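Local coordinates for protein (hdlp (histone deacetylase-like protein)) (Aquifex aeolicus, PDB 1C3P) that is a bacterial relative of the histone deacetylases that binds zinc and probably removes acetyl groups from its substrates, at residues G174-F179 and L205-E210; Y153-G158 and T182-V187. All coordinates share one frame; numbering follows the deposited sequence.

Interaction 1 (G174-F179 and L205-E210); sequences GVQEAF and LEEIGE
The amide of Gln176 and the carboxylate of Glu207 meet with their planes turned 70° apart, so neither flat group stacks on the other. Glu207 OE1 lies at the edge of the amide, almost exactly in its plane, where it takes an N-H from Gln176 NE2 at 3.0 Å in a nearly straight bond (169°). Seen from the carboxylate, the donor arrives on the anti side of OE1 and somewhat out of plane. With CG anti to the backbone N (chi1 175°) and the chain extended beyond it, Gln176 reaches off its helix toward the loop, while Glu207 crosses it at about a right angle. Gln176 NE2 also passes 3.8 Å from Glu207 CB.

The pair illustrates how a buried amide can be held at both ends: Gln176 OE1 accepts from Asn219 ND2 while NE2 gives an N-H to the carboxylate, two bonds that together fit this orientation of the amide and restrain its rotation. The carboxylate is gripped as well, since backbone N-H groups of Gly203 and Phe204 bind OE1 and OE2 respectively, and these donors probably help stabilise its negative charge. The contact thereby ties helix 173-179 to the irregular loop between strands 185-192 and 217-222, with Gln176 touching Asn217 and Glu207 touching Asn219 on the latter, an outermost strand of the parallel sheet.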
ATOM      1  N   GLY A 174      -0.080   9.151  -7.654  1.00 15.58           N
ATOM      2  CA  GLY A 174       0.060  10.287  -6.769  1.00 13.97           C
ATOM      3  C   GLY A 174       1.521  10.456  -6.372  1.00 18.44           C
ATOM      4  O   GLY A 174       2.056  11.560  -6.453  1.00 15.48           O
ATOM      5  N   VAL A 175       2.172   9.382  -5.931  1.00 16.84           N
ATOM      6  CA  VAL A 175       3.589   9.455  -5.546  1.00 16.54           C
ATOM      7  C   VAL A 175       4.474   9.808  -6.763  1.00 19.21           C
ATOM      8  O   VAL A 175       5.436  10.574  -6.651  1.00 17.75           O
ATOM      9  CB  VAL A 175       4.055   8.105  -4.927  1.00 15.88           C
ATOM     10  CG1 VAL A 175       5.515   8.217  -4.406  1.00 15.35           C
ATOM     11  CG2 VAL A 175       3.110   7.712  -3.789  1.00 15.62           C
ATOM     12  N   GLN A 176       4.158   9.246  -7.924  1.00 17.74           N
ATOM     13  CA  GLN A 176       4.951   9.550  -9.118  1.00 15.66           C
ATOM     14  C   GLN A 176       4.968  11.046  -9.407  1.00 16.33           C
ATOM     15  O   GLN A 176       6.020  11.649  -9.606  1.00 17.46           O
ATOM     16  CB  GLN A 176       4.396   8.821 -10.346  1.00 16.64           C
ATOM     17  CG  GLN A 176       5.118   9.208 -11.631  1.00 17.00           C
ATOM     18  CD  GLN A 176       4.701   8.386 -12.814  1.00 21.52           C
ATOM     19  OE1 GLN A 176       4.820   7.159 -12.796  1.00 21.72           O
ATOM     20  NE2 GLN A 176       4.216   9.054 -13.872  1.00 20.30           N
ATOM     21  N   GLU A 177       3.788  11.647  -9.433  1.00 22.24           N
ATOM     22  CA  GLU A 177       3.692  13.077  -9.712  1.00 19.67           C
ATOM     23  C   GLU A 177       4.448  13.899  -8.683  1.00 20.42           C
ATOM     24  O   GLU A 177       5.159  14.855  -9.014  1.00 17.05           O
ATOM     25  CB  GLU A 177       2.224  13.494  -9.725  1.00 15.55           C
ATOM     26  CG  GLU A 177       2.007  14.970 -10.065  1.00 20.24           C
ATOM     27  CD  GLU A 177       0.536  15.314 -10.176  1.00 27.00           C
ATOM     28  OE1 GLU A 177      -0.029  15.915  -9.234  1.00 30.23           O
ATOM     29  OE2 GLU A 177      -0.066  14.947 -11.205  1.00 26.89           O
ATOM     30  N   ALA A 178       4.305  13.510  -7.424  1.00 19.67           N
ATOM     31  CA  ALA A 178       4.946  14.220  -6.322  1.00 18.18           C
ATOM     32  C   ALA A 178       6.470  14.360  -6.416  1.00 17.56           C
ATOM     33  O   ALA A 178       7.043  15.370  -5.991  1.00 17.72           O
ATOM     34  CB  ALA A 178       4.568  13.555  -5.004  1.00 12.76           C
ATOM     35  N   PHE A 179       7.130  13.358  -6.979  1.00 18.82           N
ATOM     36  CA  PHE A 179       8.584  13.377  -7.063  1.00 20.26           C
ATOM     37  C   PHE A 179       9.132  13.214  -8.459  1.00 18.52           C
ATOM     38  O   PHE A 179      10.319  12.925  -8.639  1.00 20.21           O
ATOM     39  CB  PHE A 179       9.123  12.275  -6.164  1.00 13.17           C
ATOM     40  CG  PHE A 179       8.620  12.386  -4.770  1.00 16.28           C
ATOM     41  CD1 PHE A 179       7.623  11.530  -4.296  1.00 13.77           C
ATOM     42  CD2 PHE A 179       9.051  13.434  -3.962  1.00 15.57           C
ATOM     43  CE1 PHE A 179       7.055  11.725  -3.025  1.00 20.03           C
ATOM     44  CE2 PHE A 179       8.489  13.637  -2.692  1.00 20.30           C
ATOM     45  CZ  PHE A 179       7.487  12.777  -2.228  1.00 19.51           C
ATOM     46  N   LEU A 205       5.566   2.426 -18.895  1.00 19.46           N
ATOM     47  CA  LEU A 205       7.013   2.247 -18.814  1.00 21.09           C
ATOM     48  C   LEU A 205       7.840   3.439 -19.257  1.00 23.53           C
ATOM     49  O   LEU A 205       8.924   3.654 -18.734  1.00 21.28           O
ATOM     50  CB  LEU A 205       7.417   1.010 -19.622  1.00 23.44           C
ATOM     51  CG  LEU A 205       8.900   0.659 -19.745  1.00 23.23           C
ATOM     52  CD1 LEU A 205       9.504   0.406 -18.379  1.00 24.06           C
ATOM     53  CD2 LEU A 205       9.021  -0.570 -20.626  1.00 30.63           C
ATOM     54  N   GLU A 206       7.323   4.233 -20.193  1.00 21.59           N
ATOM     55  CA  GLU A 206       8.086   5.378 -20.699  1.00 27.89           C
ATOM     56  C   GLU A 206       8.090   6.590 -19.776  1.00 22.86           C
ATOM     57  O   GLU A 206       8.758   7.585 -20.062  1.00 21.21           O
ATOM     58  CB  GLU A 206       7.565   5.796 -22.078  1.00 28.90           C
ATOM     59  CG  GLU A 206       7.028   4.634 -22.886  1.00 48.55           C
ATOM     60  CD  GLU A 206       5.700   4.155 -22.328  1.00 46.86           C
ATOM     61  OE1 GLU A 206       5.277   3.026 -22.640  1.00 21.58           O
ATOM     62  OE2 GLU A 206       5.075   4.935 -21.577  1.00 63.58           O
ATOM     63  N   GLU A 207       7.333   6.533 -18.684  1.00 25.04           N
ATOM     64  CA  GLU A 207       7.303   7.646 -17.734  1.00 19.61           C
ATOM     65  C   GLU A 207       8.491   7.469 -16.793  1.00 28.83           C
ATOM     66  O   GLU A 207       8.402   6.745 -15.794  1.00 18.11           O
ATOM     67  CB  GLU A 207       5.982   7.633 -16.950  1.00 20.75           C
ATOM     68  CG  GLU A 207       4.766   7.991 -17.810  1.00 18.44           C
ATOM     69  CD  GLU A 207       3.504   7.349 -17.304  1.00 24.75           C
ATOM     70  OE1 GLU A 207       3.323   7.281 -16.074  1.00 22.17           O
ATOM     71  OE2 GLU A 207       2.682   6.929 -18.136  1.00 15.50           O
ATOM     72  N   ILE A 208       9.602   8.140 -17.104  1.00 21.60           N
ATOM     73  CA  ILE A 208      10.799   7.999 -16.288  1.00 22.37           C
ATOM     74  C   ILE A 208      11.211   9.279 -15.580  1.00 24.74           C
ATOM     75  O   ILE A 208      12.335   9.406 -15.121  1.00 22.68           O
ATOM     76  CB  ILE A 208      11.987   7.458 -17.140  1.00 28.84           C
ATOM     77  CG1 ILE A 208      11.594   6.145 -17.815  1.00 21.61           C
ATOM     78  CG2 ILE A 208      13.192   7.192 -16.261  1.00 43.26           C
ATOM     79  CD1 ILE A 208      12.669   5.548 -18.689  1.00 41.40           C
ATOM     80  N   GLY A 209      10.302  10.238 -15.479  1.00 22.80           N
ATOM     81  CA  GLY A 209      10.665  11.457 -14.789  1.00 20.43           C
ATOM     82  C   GLY A 209      10.805  12.626 -15.738  1.00 25.56           C
ATOM     83  O   GLY A 209      10.615  12.477 -16.949  1.00 25.22           O
ATOM     84  N   GLU A 210      11.198  13.766 -15.180  1.00 26.07           N
ATOM     85  CA  GLU A 210      11.312  15.009 -15.925  1.00 25.78           C
ATOM     86  C   GLU A 210      12.393  15.880 -15.285  1.00 31.85           C
ATOM     87  O   GLU A 210      12.593  15.852 -14.060  1.00 28.85           O
ATOM     88  CB  GLU A 210       9.947  15.689 -15.830  1.00 28.27           C
ATOM     89  CG  GLU A 210       9.657  16.854 -16.724  1.00 56.41           C
ATOM     90  CD  GLU A 210       8.209  17.300 -16.553  1.00 65.37           C
ATOM     91  OE1 GLU A 210       7.833  17.670 -15.415  1.00 62.00           O
ATOM     92  OE2 GLU A 210       7.449  17.266 -17.546  1.00 73.24           O
TER

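Interaction 2 (Y153-G158 and T182-V187); sequences YLRKKG and TDQVFV
Polar contact between Arg155 and the 182-187 segment centres on one hydrogen bond, from Arg155 NH2 to Gln184 OE1 at 3.0 Å and 171°. The oxygen lies in the guanidinium plane, and the nitrogen approaches in the carbonyl plane on a lone pair of OE1, although the two planes stand 73° apart. Thr182 OG1, 3.5 Å from Arg155 NH2, is badly angled for a bond; it instead accepts from the backbone N of Gln184 at 2.9 Å, forming an ST turn just before strand 185-192. That strand, which follows helix 173-179 in the chain, belongs to the parallel sheet of the arginase-like alpha/beta fold, and helix 146-156, which carries Arg155, ends in a Schellman motif at Gly158. Nonpolar contact is slighter: Val185 CG2 lies over one guanidinium face, near its rim, and 4.1 Å from Arg155 CD. A bend at chi3 (82°) turns the guanidinium out of line with the arginine's extended inner chain. The charge itself is met by a salt bridge from Arg155 NH1 to Glu152, one turn earlier on the helix. A leucine in place of Arg155 would probably leave both Gln184 OE1 and the Glu152 carboxylate without these partners, and the Gln184 amide freer to turn.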
ATOM      1  N   TYR A 153       8.712  14.333   4.834  1.00 14.74           N
ATOM      2  CA  TYR A 153       9.103  14.396   6.240  1.00 17.71           C
ATOM      3  C   TYR A 153      10.603  14.068   6.302  1.00 20.00           C
ATOM      4  O   TYR A 153      11.380  14.738   6.992  1.00 19.61           O
ATOM      5  CB  TYR A 153       8.289  13.368   7.050  1.00 13.26           C
ATOM      6  CG  TYR A 153       8.720  13.232   8.492  1.00 16.36           C
ATOM      7  CD1 TYR A 153       8.221  14.079   9.490  1.00 18.41           C
ATOM      8  CD2 TYR A 153       9.646  12.260   8.852  1.00 21.16           C
ATOM      9  CE1 TYR A 153       8.651  13.937  10.826  1.00 21.03           C
ATOM     10  CE2 TYR A 153      10.074  12.114  10.157  1.00 19.76           C
ATOM     11  CZ  TYR A 153       9.582  12.937  11.139  1.00 25.97           C
ATOM     12  OH  TYR A 153      10.024  12.722  12.425  1.00 23.15           O
ATOM     13  N   LEU A 154      11.013  13.041   5.564  1.00 17.78           N
ATOM     14  CA  LEU A 154      12.418  12.634   5.541  1.00 17.26           C
ATOM     15  C   LEU A 154      13.299  13.706   4.872  1.00 19.69           C
ATOM     16  O   LEU A 154      14.416  13.982   5.330  1.00 22.91           O
ATOM     17  CB  LEU A 154      12.557  11.286   4.819  1.00 20.44           C
ATOM     18  CG  LEU A 154      12.059  10.060   5.604  1.00 19.57           C
ATOM     19  CD1 LEU A 154      11.907   8.848   4.676  1.00 22.48           C
ATOM     20  CD2 LEU A 154      13.057   9.765   6.755  1.00 20.84           C
ATOM     21  N   ARG A 155      12.813  14.311   3.791  1.00 20.88           N
ATOM     22  CA  ARG A 155      13.603  15.358   3.138  1.00 22.64           C
ATOM     23  C   ARG A 155      13.861  16.492   4.126  1.00 28.00           C
ATOM     24  O   ARG A 155      14.973  17.029   4.187  1.00 28.05           O
ATOM     25  CB  ARG A 155      12.890  15.890   1.883  1.00 25.69           C
ATOM     26  CG  ARG A 155      12.670  14.797   0.814  1.00 27.64           C
ATOM     27  CD  ARG A 155      11.899  15.289  -0.403  1.00 25.67           C
ATOM     28  NE  ARG A 155      12.751  15.977  -1.360  1.00 30.88           N
ATOM     29  CZ  ARG A 155      12.306  16.583  -2.454  1.00 36.28           C
ATOM     30  NH1 ARG A 155      11.004  16.593  -2.726  1.00 26.96           N
ATOM     31  NH2 ARG A 155      13.171  17.141  -3.294  1.00 27.33           N
ATOM     32  N   LYS A 156      12.854  16.851   4.918  1.00 23.53           N
ATOM     33  CA  LYS A 156      13.046  17.929   5.883  1.00 26.79           C
ATOM     34  C   LYS A 156      14.084  17.548   6.940  1.00 26.40           C
ATOM     35  O   LYS A 156      14.765  18.419   7.491  1.00 26.19           O
ATOM     36  CB  LYS A 156      11.717  18.323   6.544  1.00 26.01           C
ATOM     37  CG  LYS A 156      11.854  19.535   7.475  1.00 29.70           C
ATOM     38  CD  LYS A 156      10.516  20.096   7.899  1.00 28.77           C
ATOM     39  CE  LYS A 156       9.753  20.668   6.705  1.00 39.79           C
ATOM     40  NZ  LYS A 156      10.478  21.806   6.047  1.00 36.33           N
ATOM     41  N   LYS A 157      14.200  16.251   7.216  1.00 22.50           N
ATOM     42  CA  LYS A 157      15.178  15.740   8.180  1.00 21.12           C
ATOM     43  C   LYS A 157      16.591  15.722   7.586  1.00 22.98           C
ATOM     44  O   LYS A 157      17.561  15.450   8.293  1.00 27.77           O
ATOM     45  CB  LYS A 157      14.818  14.319   8.647  1.00 28.95           C
ATOM     46  CG  LYS A 157      13.614  14.214   9.585  1.00 25.94           C
ATOM     47  CD  LYS A 157      13.833  14.991  10.871  1.00 35.16           C
ATOM     48  CE  LYS A 157      12.620  14.887  11.797  1.00 39.24           C
ATOM     49  NZ  LYS A 157      12.743  15.775  12.993  1.00 40.01           N
ATOM     50  N   GLY A 158      16.706  16.002   6.293  1.00 26.49           N
ATOM     51  CA  GLY A 158      18.016  16.028   5.658  1.00 24.82           C
ATOM     52  C   GLY A 158      18.364  14.864   4.745  1.00 33.13           C
ATOM     53  O   GLY A 158      19.474  14.797   4.207  1.00 27.21           O
ATOM     54  N   THR A 182      12.285  15.488  -9.202  1.00 27.53           N
ATOM     55  CA  THR A 182      13.528  15.479  -8.446  1.00 21.19           C
ATOM     56  C   THR A 182      14.357  14.212  -8.509  1.00 25.02           C
ATOM     57  O   THR A 182      13.834  13.124  -8.707  1.00 23.56           O
ATOM     58  CB  THR A 182      13.264  15.810  -6.946  1.00 26.55           C
ATOM     59  OG1 THR A 182      14.494  15.769  -6.224  1.00 25.62           O
ATOM     60  CG2 THR A 182      12.304  14.799  -6.320  1.00 21.67           C
ATOM     61  N   ASP A 183      15.659  14.363  -8.318  1.00 19.66           N
ATOM     62  CA  ASP A 183      16.564  13.228  -8.328  1.00 21.52           C
ATOM     63  C   ASP A 183      16.881  12.826  -6.891  1.00 16.66           C
ATOM     64  O   ASP A 183      17.711  11.955  -6.647  1.00 23.37           O
ATOM     65  CB  ASP A 183      17.849  13.587  -9.093  1.00 28.52           C
ATOM     66  CG  ASP A 183      18.655  14.676  -8.406  1.00 32.30           C
ATOM     67  OD1 ASP A 183      18.049  15.655  -7.928  1.00 30.99           O
ATOM     68  OD2 ASP A 183      19.901  14.562  -8.361  1.00 48.65           O
ATOM     69  N   GLN A 184      16.212  13.461  -5.930  1.00 21.95           N
ATOM     70  CA  GLN A 184      16.437  13.128  -4.532  1.00 17.65           C
ATOM     71  C   GLN A 184      15.543  11.967  -4.108  1.00 18.54           C
ATOM     72  O   GLN A 184      15.777  11.312  -3.093  1.00 18.11           O
ATOM     73  CB  GLN A 184      16.178  14.327  -3.636  1.00 21.36           C
ATOM     74  CG  GLN A 184      17.098  15.500  -3.917  1.00 27.38           C
ATOM     75  CD  GLN A 184      17.086  16.525  -2.811  1.00 31.96           C
ATOM     76  OE1 GLN A 184      16.034  17.001  -2.399  1.00 29.90           O
ATOM     77  NE2 GLN A 184      18.265  16.876  -2.324  1.00 31.84           N
ATOM     78  N   VAL A 185      14.503  11.734  -4.888  1.00 19.18           N
ATOM     79  CA  VAL A 185      13.603  10.635  -4.596  1.00 21.57           C
ATOM     80  C   VAL A 185      13.539   9.772  -5.841  1.00 16.91           C
ATOM     81  O   VAL A 185      13.520  10.291  -6.957  1.00 20.79           O
ATOM     82  CB  VAL A 185      12.189  11.152  -4.242  1.00 22.64           C
ATOM     83  CG1 VAL A 185      11.278   9.971  -3.847  1.00 16.26           C
ATOM     84  CG2 VAL A 185      12.286  12.166  -3.099  1.00 16.77           C
ATOM     85  N   PHE A 186      13.535   8.457  -5.643  1.00 18.73           N
ATOM     86  CA  PHE A 186      13.444   7.513  -6.745  1.00 16.22           C
ATOM     87  C   PHE A 186      12.221   6.673  -6.437  1.00 17.16           C
ATOM     88  O   PHE A 186      12.095   6.155  -5.338  1.00 19.37           O
ATOM     89  CB  PHE A 186      14.690   6.606  -6.812  1.00 16.83           C
ATOM     90  CG  PHE A 186      14.727   5.744  -8.041  1.00 17.96           C
ATOM     91  CD1 PHE A 186      15.685   5.956  -9.025  1.00 23.24           C
ATOM     92  CD2 PHE A 186      13.767   4.756  -8.249  1.00 15.41           C
ATOM     93  CE1 PHE A 186      15.684   5.200 -10.197  1.00 18.99           C
ATOM     94  CE2 PHE A 186      13.761   3.997  -9.413  1.00 24.05           C
ATOM     95  CZ  PHE A 186      14.728   4.226 -10.393  1.00 22.93           C
ATOM     96  N   VAL A 187      11.312   6.557  -7.401  1.00 19.67           N
ATOM     97  CA  VAL A 187      10.101   5.780  -7.199  1.00 17.74           C
ATOM     98  C   VAL A 187      10.082   4.597  -8.145  1.00 18.46           C
ATOM     99  O   VAL A 187      10.288   4.755  -9.342  1.00 20.64           O
ATOM    100  CB  VAL A 187       8.814   6.643  -7.461  1.00 18.65           C
ATOM    101  CG1 VAL A 187       7.551   5.781  -7.340  1.00 17.31           C
ATOM    102  CG2 VAL A 187       8.757   7.809  -6.488  1.00 16.65           C
TER

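In the fold
Interactions 1 and 2 have centres about 14 Å apart and alternate along the chain, helix 173-179 lying between helix 146-156 and strand 185-192 in sequence. They meet directly through Phe179: its CD2 packs 3.6 Å from Val185 CG2, and its CE2 lies 3.9 Å from Arg155 NH1. One turn back, Val175 CG1 sits 3.9 Å from Val187 CG2; the one short helix thus turns Gln176 to the 205-210 loop and Val175 and Phe179 to the strand. Relative to the site where Asp168, His170 and Asp258 bind zinc, which carries no metal in this model, the Gln176 side chain is about 12 Å from that of His170, whereas interaction 2 lies away from the site.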